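Family 88 glycosyl hydrolase (Bacteroides thetaiotaomicron, PDB 5NOA) probably hydrolyses unsaturated uronic acid-ended oligosaccharides left by polysaccharide lyases, as unsaturated rhamnogalacturonyl hydrolases do. Local coordinates at residues Met196-Ala201 and Gly220-Trp225; Tyr297-Gly302 and Gln314-Lys319. All coordinates share one frame; numbering follows the deposited sequence.

Contact 1: residues Met196-Ala201 and Gly220-Trp225; sequences MYDEEA and GKKDFW
Asp198 and Lys222 meet tip to tip in a salt bridge. Lys222 NZ lies 3.0 Å from Asp198 OD2, on the syn side of that oxygen and 22° out of the carboxylate plane, and makes a second, weak bond of 3.2 Å to Asp198 OD1. Lysine suits this place because its chain, extended beyond CG, reaches from its loop across to the hairpin turn. Asp198 has CG anti to its backbone N (chi1 -177°), which sends the carboxylate out to meet the amine. Tyr205 OH also hydrogen-bonds to Asp198 OD2. Asp198 OD1 has a further task: it accepts Ala201 N at 2.9 Å, from well above the carboxylate plane, an Asx motif in the turn between the short, weakly bonded strand 197-198 and strand 203-204, a minimal beta hairpin. Glu200 adds only a long salt bridge, its OE1 4.0 Å from Lys222 NZ, but it extends the charge network toward the solvent.

Inward of the charges lies Phe224, whose ring stacks on Tyr205. Asp198 CB approaches the ring edge at Phe224 CZ, 3.8 Å away, with the carboxylate turned 78° from the ring plane. The methyl of Ala201 comes obliquely to the same end of the ring, its CB 3.7 Å from Phe224 CE2; a residue this small lets the turn lie close to the aromatic. Aspartate thus serves both layers, its methylene against the ring and its oxygens among the polar groups. With one anion bound by a lysine, a tyrosine and a turn N-H, the carboxylate would probably stay ionised and its rotation be restrained.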
ATOM      1  N   MET A 196      15.799  -6.009  -5.398  1.00  9.02           N
ATOM      2  CA  MET A 196      14.648  -5.795  -6.254  1.00  8.94           C
ATOM      3  C   MET A 196      14.676  -4.503  -7.055  1.00  8.72           C
ATOM      4  O   MET A 196      13.943  -4.418  -8.042  1.00  9.47           O
ATOM      5  CB  MET A 196      13.325  -5.844  -5.445  1.00 10.76           C
ATOM      6  CG  MET A 196      12.896  -7.242  -5.099  1.00 11.33           C
ATOM      7  SD  MET A 196      11.542  -7.252  -3.935  1.00 12.01           S
ATOM      8  CE  MET A 196      12.420  -7.205  -2.415  1.00 14.81           C
ATOM      9  N   TYR A 197      15.448  -3.501  -6.650  1.00  9.06           N
ATOM     10  CA  TYR A 197      15.429  -2.240  -7.376  1.00  9.23           C
ATOM     11  C   TYR A 197      16.305  -2.347  -8.592  1.00  9.30           C
ATOM     12  O   TYR A 197      17.460  -2.736  -8.504  1.00 11.84           O
ATOM     13  CB  TYR A 197      15.876  -1.094  -6.477  1.00 10.59           C
ATOM     14  CG  TYR A 197      15.759   0.237  -7.143  1.00 11.43           C
ATOM     15  CD1 TYR A 197      14.534   0.771  -7.480  1.00 12.88           C
ATOM     16  CD2 TYR A 197      16.882   0.978  -7.425  1.00 13.09           C
ATOM     17  CE1 TYR A 197      14.421   2.021  -8.072  1.00 14.22           C
ATOM     18  CE2 TYR A 197      16.803   2.203  -8.024  1.00 14.44           C
ATOM     19  CZ  TYR A 197      15.570   2.730  -8.360  1.00 13.44           C
ATOM     20  OH  TYR A 197      15.484   3.972  -8.954  1.00 18.32           O
ATOM     21  N   ASP A 198      15.761  -1.998  -9.741  1.00  9.46           N
ATOM     22  CA  ASP A 198      16.526  -1.940 -10.992  1.00  9.85           C
ATOM     23  C   ASP A 198      16.937  -0.491 -11.183  1.00 10.94           C
ATOM     24  O   ASP A 198      16.095   0.351 -11.486  1.00 11.81           O
ATOM     25  CB  ASP A 198      15.651  -2.417 -12.156  1.00 10.26           C
ATOM     26  CG  ASP A 198      16.377  -2.467 -13.501  1.00 13.08           C
ATOM     27  OD1 ASP A 198      16.991  -1.506 -13.888  1.00 19.44           O
ATOM     28  OD2 ASP A 198      16.326  -3.506 -14.158  1.00 18.06           O
ATOM     29  N   GLU A 199      18.225  -0.208 -11.004  1.00 12.90           N
ATOM     30  CA  GLU A 199      18.682   1.172 -11.082  1.00 15.88           C
ATOM     31  C   GLU A 199      18.489   1.802 -12.464  1.00 17.03           C
ATOM     32  O   GLU A 199      18.193   2.985 -12.564  1.00 20.42           O
ATOM     33  CB  GLU A 199      20.142   1.308 -10.615  1.00 22.99           C
ATOM     34  CG  GLU A 199      20.255   1.885  -9.216  1.00 28.45           C
ATOM     35  CD  GLU A 199      21.552   2.636  -9.011  1.00 31.99           C
ATOM     36  OE1 GLU A 199      22.603   1.988  -9.175  1.00 37.12           O
ATOM     37  OE2 GLU A 199      21.514   3.857  -8.694  1.00 38.24           O
ATOM     38  N   GLU A 200      18.620   1.008 -13.521  1.00 14.71           N
ATOM     39  CA  GLU A 200      18.445   1.553 -14.872  1.00 15.46           C
ATOM     40  C   GLU A 200      16.993   1.936 -15.159  1.00 14.01           C
ATOM     41  O   GLU A 200      16.699   3.000 -15.698  1.00 17.45           O
ATOM     42  CB  GLU A 200      18.988   0.583 -15.897  1.00 17.77           C
ATOM     43  CG  GLU A 200      18.951   1.074 -17.339  1.00 23.21           C
ATOM     44  CD  GLU A 200      19.706   0.164 -18.295  1.00 33.16           C
ATOM     45  OE1 GLU A 200      20.358  -0.817 -17.858  1.00 48.42           O
ATOM     46  OE2 GLU A 200      19.665   0.448 -19.508  1.00 45.78           O
ATOM     47  N   ALA A 201      16.076   1.050 -14.786  1.00 12.65           N
ATOM     48  CA  ALA A 201      14.663   1.303 -15.051  1.00 11.62           C
ATOM     49  C   ALA A 201      14.008   2.200 -14.020  1.00 11.26           C
ATOM     50  O   ALA A 201      12.967   2.787 -14.272  1.00 11.92           O
ATOM     51  CB  ALA A 201      13.919   0.010 -15.106  1.00 12.05           C
ATOM     52  N   GLY A 220       9.672  -9.361 -24.463  1.00 17.93           N
ATOM     53  CA  GLY A 220      11.083  -9.071 -24.294  1.00 16.65           C
ATOM     54  C   GLY A 220      11.404  -7.842 -23.456  1.00 15.98           C
ATOM     55  O   GLY A 220      12.538  -7.409 -23.459  1.00 18.88           O
ATOM     56  N   LYS A 221      10.433  -7.292 -22.737  1.00 14.21           N
ATOM     57  CA  LYS A 221      10.643  -6.125 -21.903  1.00 12.32           C
ATOM     58  C   LYS A 221      11.025  -6.576 -20.505  1.00 10.39           C
ATOM     59  O   LYS A 221      10.802  -7.714 -20.101  1.00 10.83           O
ATOM     60  CB  LYS A 221       9.395  -5.221 -21.831  1.00 14.11           C
ATOM     61  CG  LYS A 221       8.844  -4.661 -23.138  1.00 18.17           C
ATOM     62  CD  LYS A 221       9.730  -3.646 -23.847  1.00 19.90           C
ATOM     63  CE  LYS A 221       8.966  -2.898 -24.946  1.00 23.98           C
ATOM     64  NZ  LYS A 221       9.871  -2.211 -25.901  1.00 29.65           N
ATOM     65  N   LYS A 222      11.566  -5.646 -19.722  1.00  8.35           N
ATOM     66  CA  LYS A 222      11.655  -5.885 -18.283  1.00  7.68           C
ATOM     67  C   LYS A 222      10.249  -6.027 -17.718  1.00  7.86           C
ATOM     68  O   LYS A 222       9.376  -5.232 -18.093  1.00  9.32           O
ATOM     69  CB  LYS A 222      12.429  -4.781 -17.591  1.00  8.25           C
ATOM     70  CG  LYS A 222      13.875  -4.678 -18.023  1.00  8.68           C
ATOM     71  CD  LYS A 222      14.628  -3.604 -17.282  1.00 10.01           C
ATOM     72  CE  LYS A 222      16.121  -3.676 -17.551  1.00 11.78           C
ATOM     73  NZ  LYS A 222      16.926  -2.624 -16.911  1.00 13.31           N
ATOM     74  N   ASP A 223      10.036  -6.987 -16.809  1.00  7.84           N
ATOM     75  CA  ASP A 223       8.715  -7.270 -16.295  1.00  8.19           C
ATOM     76  C   ASP A 223       8.589  -6.757 -14.866  1.00  8.23           C
ATOM     77  O   ASP A 223       9.090  -7.385 -13.926  1.00  9.17           O
ATOM     78  CB  ASP A 223       8.466  -8.765 -16.341  1.00  9.25           C
ATOM     79  CG  ASP A 223       7.062  -9.142 -15.886  1.00 12.16           C
ATOM     80  OD1 ASP A 223       6.122  -8.310 -15.954  1.00 12.53           O
ATOM     81  OD2 ASP A 223       6.886 -10.319 -15.456  1.00 17.68           O
ATOM     82  N   PHE A 224       7.913  -5.625 -14.711  1.00  7.14           N
ATOM     83  CA  PHE A 224       7.660  -4.999 -13.407  1.00  7.49           C
ATOM     84  C   PHE A 224       6.166  -5.078 -13.143  1.00  7.73           C
ATOM     85  O   PHE A 224       5.366  -4.568 -13.910  1.00  8.72           O
ATOM     86  CB  PHE A 224       8.124  -3.548 -13.408  1.00  7.93           C
ATOM     87  CG  PHE A 224       9.598  -3.405 -13.586  1.00  7.61           C
ATOM     88  CD1 PHE A 224      10.461  -3.735 -12.560  1.00  8.08           C
ATOM     89  CD2 PHE A 224      10.154  -2.910 -14.776  1.00  7.83           C
ATOM     90  CE1 PHE A 224      11.834  -3.589 -12.679  1.00  8.25           C
ATOM     91  CE2 PHE A 224      11.538  -2.766 -14.888  1.00  8.00           C
ATOM     92  CZ  PHE A 224      12.362  -3.102 -13.862  1.00  8.11           C
ATOM     93  N   TRP A 225       5.782  -5.681 -12.028  1.00  7.52           N
ATOM     94  CA  TRP A 225       4.368  -5.868 -11.712  1.00  7.27           C
ATOM     95  C   TRP A 225       3.837  -4.563 -11.146  1.00  7.12           C
ATOM     96  O   TRP A 225       4.341  -4.032 -10.147  1.00  7.71           O
ATOM     97  CB  TRP A 225       4.254  -6.942 -10.670  1.00  8.18           C
ATOM     98  CG  TRP A 225       2.887  -7.352 -10.289  1.00  9.10           C
ATOM     99  CD1 TRP A 225       1.764  -7.331 -11.048  1.00 10.33           C
ATOM    100  CD2 TRP A 225       2.505  -7.922  -9.049  1.00 11.75           C
ATOM    101  NE1 TRP A 225       0.697  -7.823 -10.349  1.00 10.40           N
ATOM    102  CE2 TRP A 225       1.135  -8.254  -9.143  1.00 13.50           C
ATOM    103  CE3 TRP A 225       3.179  -8.207  -7.888  1.00 19.45           C
ATOM    104  CZ2 TRP A 225       0.403  -8.786  -8.091  1.00 19.47           C
ATOM    105  CZ3 TRP A 225       2.455  -8.767  -6.825  1.00 27.81           C
ATOM    106  CH2 TRP A 225       1.098  -9.064  -6.964  1.00 24.95           C
TER

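Contact 2: residues Tyr297-Gly302 and Gln314-Lys319; sequences YGLQWG and QPVVEK
Gln300 lays its carboxamide beside that of Gln314, the two planes only 14° apart, in a reciprocal amide pair. It joins the roughly antiparallel helices 289-304 and 310-328, a helical hairpin of the (alpha/alpha)6 barrel expected of family 88; the short segments cross at -143° with their axes 9.6 Å apart. Gln314 NE2 donates to Gln300 OE1 at 2.9 Å, and Gln300 NE2 returns a bond of 3.1 Å to Gln314 OE1, each oxygen accepting in its carbonyl plane, on a lone pair. Glutamine suits both places: each chain bends at chi2 (70° in Gln300), turning a group that both donates and accepts toward its twin. An alanine in place of Gln314 would remove both bonds and probably leave the buried Gln300 OE1 without its donor, its amide held by little more than a weak bond to Asn304.

Beside the pair, Val317 spreads its two methyls, CG1 against Gln300 OE1 at 3.3 Å and CG2 3.7 Å from Leu299 CB, while Leu299 CD1 reaches on to Val316 CG1. Tyr374 of helix 358-377 touches both glutamines. Gln314 NE2 also bonds along its own helix to Glu318 OE2 at 3.0 Å, on the anti lone pair of that oxygen.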
ATOM      1  N   TYR A 297      -2.512   7.456  -5.321  1.00  6.78           N
ATOM      2  CA  TYR A 297      -2.216   7.881  -3.958  1.00  6.79           C
ATOM      3  C   TYR A 297      -0.812   8.400  -3.813  1.00  6.69           C
ATOM      4  O   TYR A 297      -0.572   9.504  -3.322  1.00  7.74           O
ATOM      5  CB  TYR A 297      -2.407   6.730  -2.947  1.00  6.87           C
ATOM      6  CG  TYR A 297      -1.929   7.082  -1.561  1.00  8.05           C
ATOM      7  CD1 TYR A 297      -2.563   8.055  -0.818  1.00  8.60           C
ATOM      8  CD2 TYR A 297      -0.810   6.469  -1.015  1.00 10.43           C
ATOM      9  CE1 TYR A 297      -2.135   8.377   0.449  1.00 10.71           C
ATOM     10  CE2 TYR A 297      -0.362   6.812   0.260  1.00 12.24           C
ATOM     11  CZ  TYR A 297      -1.028   7.790   0.991  1.00 11.60           C
ATOM     12  OH  TYR A 297      -0.617   8.138   2.266  1.00 14.82           O
ATOM     13  N   GLY A 298       0.177   7.586  -4.197  1.00  6.91           N
ATOM     14  CA  GLY A 298       1.575   7.947  -3.896  1.00  7.07           C
ATOM     15  C   GLY A 298       2.015   9.199  -4.634  1.00  6.52           C
ATOM     16  O   GLY A 298       2.703  10.043  -4.070  1.00  6.88           O
ATOM     17  N   LEU A 299       1.613   9.309  -5.912  1.00  6.50           N
ATOM     18  CA  LEU A 299       1.992  10.484  -6.692  1.00  6.93           C
ATOM     19  C   LEU A 299       1.286  11.725  -6.148  1.00  7.04           C
ATOM     20  O   LEU A 299       1.917  12.773  -5.990  1.00  7.97           O
ATOM     21  CB  LEU A 299       1.702  10.316  -8.158  1.00  7.57           C
ATOM     22  CG  LEU A 299       2.512   9.238  -8.883  1.00  7.75           C
ATOM     23  CD1 LEU A 299       2.042   9.106 -10.310  1.00  8.94           C
ATOM     24  CD2 LEU A 299       3.984   9.512  -8.844  1.00  8.97           C
ATOM     25  N   GLN A 300      -0.010  11.642  -5.871  1.00  6.84           N
ATOM     26  CA  GLN A 300      -0.684  12.830  -5.347  1.00  7.42           C
ATOM     27  C   GLN A 300      -0.141  13.190  -3.983  1.00  6.36           C
ATOM     28  O   GLN A 300       0.016  14.372  -3.654  1.00  7.67           O
ATOM     29  CB  GLN A 300      -2.180  12.629  -5.286  1.00  7.35           C
ATOM     30  CG  GLN A 300      -2.931  13.926  -4.876  1.00  7.57           C
ATOM     31  CD  GLN A 300      -2.885  14.988  -5.979  1.00  8.50           C
ATOM     32  OE1 GLN A 300      -3.659  14.922  -6.921  1.00 10.53           O
ATOM     33  NE2 GLN A 300      -1.947  15.921  -5.899  1.00  9.53           N
ATOM     34  N   TRP A 301       0.140  12.172  -3.147  1.00  6.81           N
ATOM     35  CA  TRP A 301       0.683  12.444  -1.828  1.00  6.63           C
ATOM     36  C   TRP A 301       2.009  13.152  -1.968  1.00  6.41           C
ATOM     37  O   TRP A 301       2.305  14.154  -1.286  1.00  7.17           O
ATOM     38  CB  TRP A 301       0.827  11.156  -0.982  1.00  7.43           C
ATOM     39  CG  TRP A 301       1.242  11.477   0.400  1.00  8.23           C
ATOM     40  CD1 TRP A 301       0.397  11.727   1.453  1.00  8.63           C
ATOM     41  CD2 TRP A 301       2.571  11.682   0.897  1.00  8.66           C
ATOM     42  NE1 TRP A 301       1.117  12.063   2.562  1.00  9.60           N
ATOM     43  CE2 TRP A 301       2.447  12.090   2.250  1.00  9.53           C
ATOM     44  CE3 TRP A 301       3.854  11.589   0.343  1.00  8.77           C
ATOM     45  CZ2 TRP A 301       3.544  12.429   3.037  1.00 11.05           C
ATOM     46  CZ3 TRP A 301       4.958  11.943   1.152  1.00 10.28           C
ATOM     47  CH2 TRP A 301       4.774  12.336   2.480  1.00 10.47           C
ATOM     48  N   GLY A 302       2.860  12.666  -2.855  1.00  7.06           N
ATOM     49  CA  GLY A 302       4.181  13.295  -3.030  1.00  6.87           C
ATOM     50  C   GLY A 302       4.128  14.717  -3.536  1.00  7.79           C
ATOM     51  O   GLY A 302       4.960  15.561  -3.127  1.00  9.98           O
ATOM     52  N   GLN A 314       1.103  16.347 -11.733  1.00 10.20           N
ATOM     53  CA  GLN A 314      -0.351  16.522 -11.651  1.00 10.68           C
ATOM     54  C   GLN A 314      -1.096  16.013 -12.894  1.00 10.93           C
ATOM     55  O   GLN A 314      -2.130  15.356 -12.751  1.00 10.74           O
ATOM     56  CB  GLN A 314      -0.749  17.965 -11.332  1.00 11.02           C
ATOM     57  CG  GLN A 314      -2.155  18.041 -10.769  1.00 10.20           C
ATOM     58  CD  GLN A 314      -2.350  17.287  -9.470  1.00 10.52           C
ATOM     59  OE1 GLN A 314      -1.588  17.478  -8.524  1.00 11.94           O
ATOM     60  NE2 GLN A 314      -3.386  16.453  -9.401  1.00 11.29           N
ATOM     61  N   PRO A 315      -0.571  16.226 -14.117  1.00 11.27           N
ATOM     62  CA  PRO A 315      -1.297  15.702 -15.271  1.00 12.43           C
ATOM     63  C   PRO A 315      -1.415  14.174 -15.293  1.00 11.24           C
ATOM     64  O   PRO A 315      -2.411  13.637 -15.766  1.00 11.44           O
ATOM     65  CB  PRO A 315      -0.478  16.215 -16.460  1.00 13.58           C
ATOM     66  CG  PRO A 315       0.144  17.466 -15.966  1.00 13.21           C
ATOM     67  CD  PRO A 315       0.498  17.145 -14.548  1.00 12.43           C
ATOM     68  N   VAL A 316      -0.411  13.492 -14.778  1.00 10.06           N
ATOM     69  CA  VAL A 316      -0.434  12.033 -14.681  1.00  9.83           C
ATOM     70  C   VAL A 316      -1.529  11.629 -13.707  1.00  9.01           C
ATOM     71  O   VAL A 316      -2.324  10.701 -13.972  1.00  8.87           O
ATOM     72  CB  VAL A 316       0.948  11.545 -14.236  1.00 10.46           C
ATOM     73  CG1 VAL A 316       0.947  10.068 -13.910  1.00 10.29           C
ATOM     74  CG2 VAL A 316       1.977  11.888 -15.338  1.00 12.87           C
ATOM     75  N   VAL A 317      -1.541  12.275 -12.535  1.00  8.96           N
ATOM     76  CA  VAL A 317      -2.566  11.981 -11.554  1.00  9.25           C
ATOM     77  C   VAL A 317      -3.948  12.232 -12.111  1.00  8.02           C
ATOM     78  O   VAL A 317      -4.868  11.435 -11.879  1.00  9.30           O
ATOM     79  CB  VAL A 317      -2.339  12.791 -10.264  1.00 10.43           C
ATOM     80  CG1 VAL A 317      -3.514  12.638  -9.311  1.00 12.21           C
ATOM     81  CG2 VAL A 317      -1.021  12.403  -9.591  1.00 11.16           C
ATOM     82  N   GLU A 318      -4.111  13.306 -12.870  1.00  9.15           N
ATOM     83  CA  GLU A 318      -5.430  13.587 -13.403  1.00  9.43           C
ATOM     84  C   GLU A 318      -5.918  12.491 -14.330  1.00  9.24           C
ATOM     85  O   GLU A 318      -7.100  12.100 -14.278  1.00 10.31           O
ATOM     86  CB  GLU A 318      -5.494  14.930 -14.129  1.00 11.27           C
ATOM     87  CG  GLU A 318      -5.324  16.116 -13.190  1.00 12.21           C
ATOM     88  CD  GLU A 318      -6.351  16.135 -12.083  1.00 14.63           C
ATOM     89  OE1 GLU A 318      -7.587  16.040 -12.340  1.00 16.05           O
ATOM     90  OE2 GLU A 318      -5.941  16.182 -10.922  1.00 16.63           O
ATOM     91  N   LYS A 319      -5.049  11.977 -15.191  1.00  9.25           N
ATOM     92  CA  LYS A 319      -5.430  10.890 -16.092  1.00  9.15           C
ATOM     93  C   LYS A 319      -5.755   9.635 -15.295  1.00  9.18           C
ATOM     94  O   LYS A 319      -6.662   8.884 -15.658  1.00  9.31           O
ATOM     95  CB  LYS A 319      -4.331  10.614 -17.112  1.00 11.50           C
ATOM     96  CG  LYS A 319      -4.227  11.625 -18.217  1.00 15.23           C
ATOM     97  CD  LYS A 319      -3.232  11.190 -19.287  1.00 21.37           C
ATOM     98  CE  LYS A 319      -1.843  11.607 -18.913  1.00 28.76           C
ATOM     99  NZ  LYS A 319      -0.922  11.297 -20.033  1.00 33.66           N
TER

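Contact 1 closes before contact 2 opens along the chain, and their centres lie 22 Å apart, with nearest atoms about 12 Å from each other. Contact 1 belongs to the loops at the surface, between the end of helix 180-196 and the start of helix 226-242; contact 2 is buried between two helices. Two helices connect them. Helix 226-242, whose N-cap position is Trp225, meets Trp301 through Ala237 and Leu240. Helix 250-266 bonds to Ala201 O through Ser263 and packs Ala261 and Ala265 against Leu299 and Val316. Loop excursion and helical body are therefore built on the same scaffold within one family 88 domain.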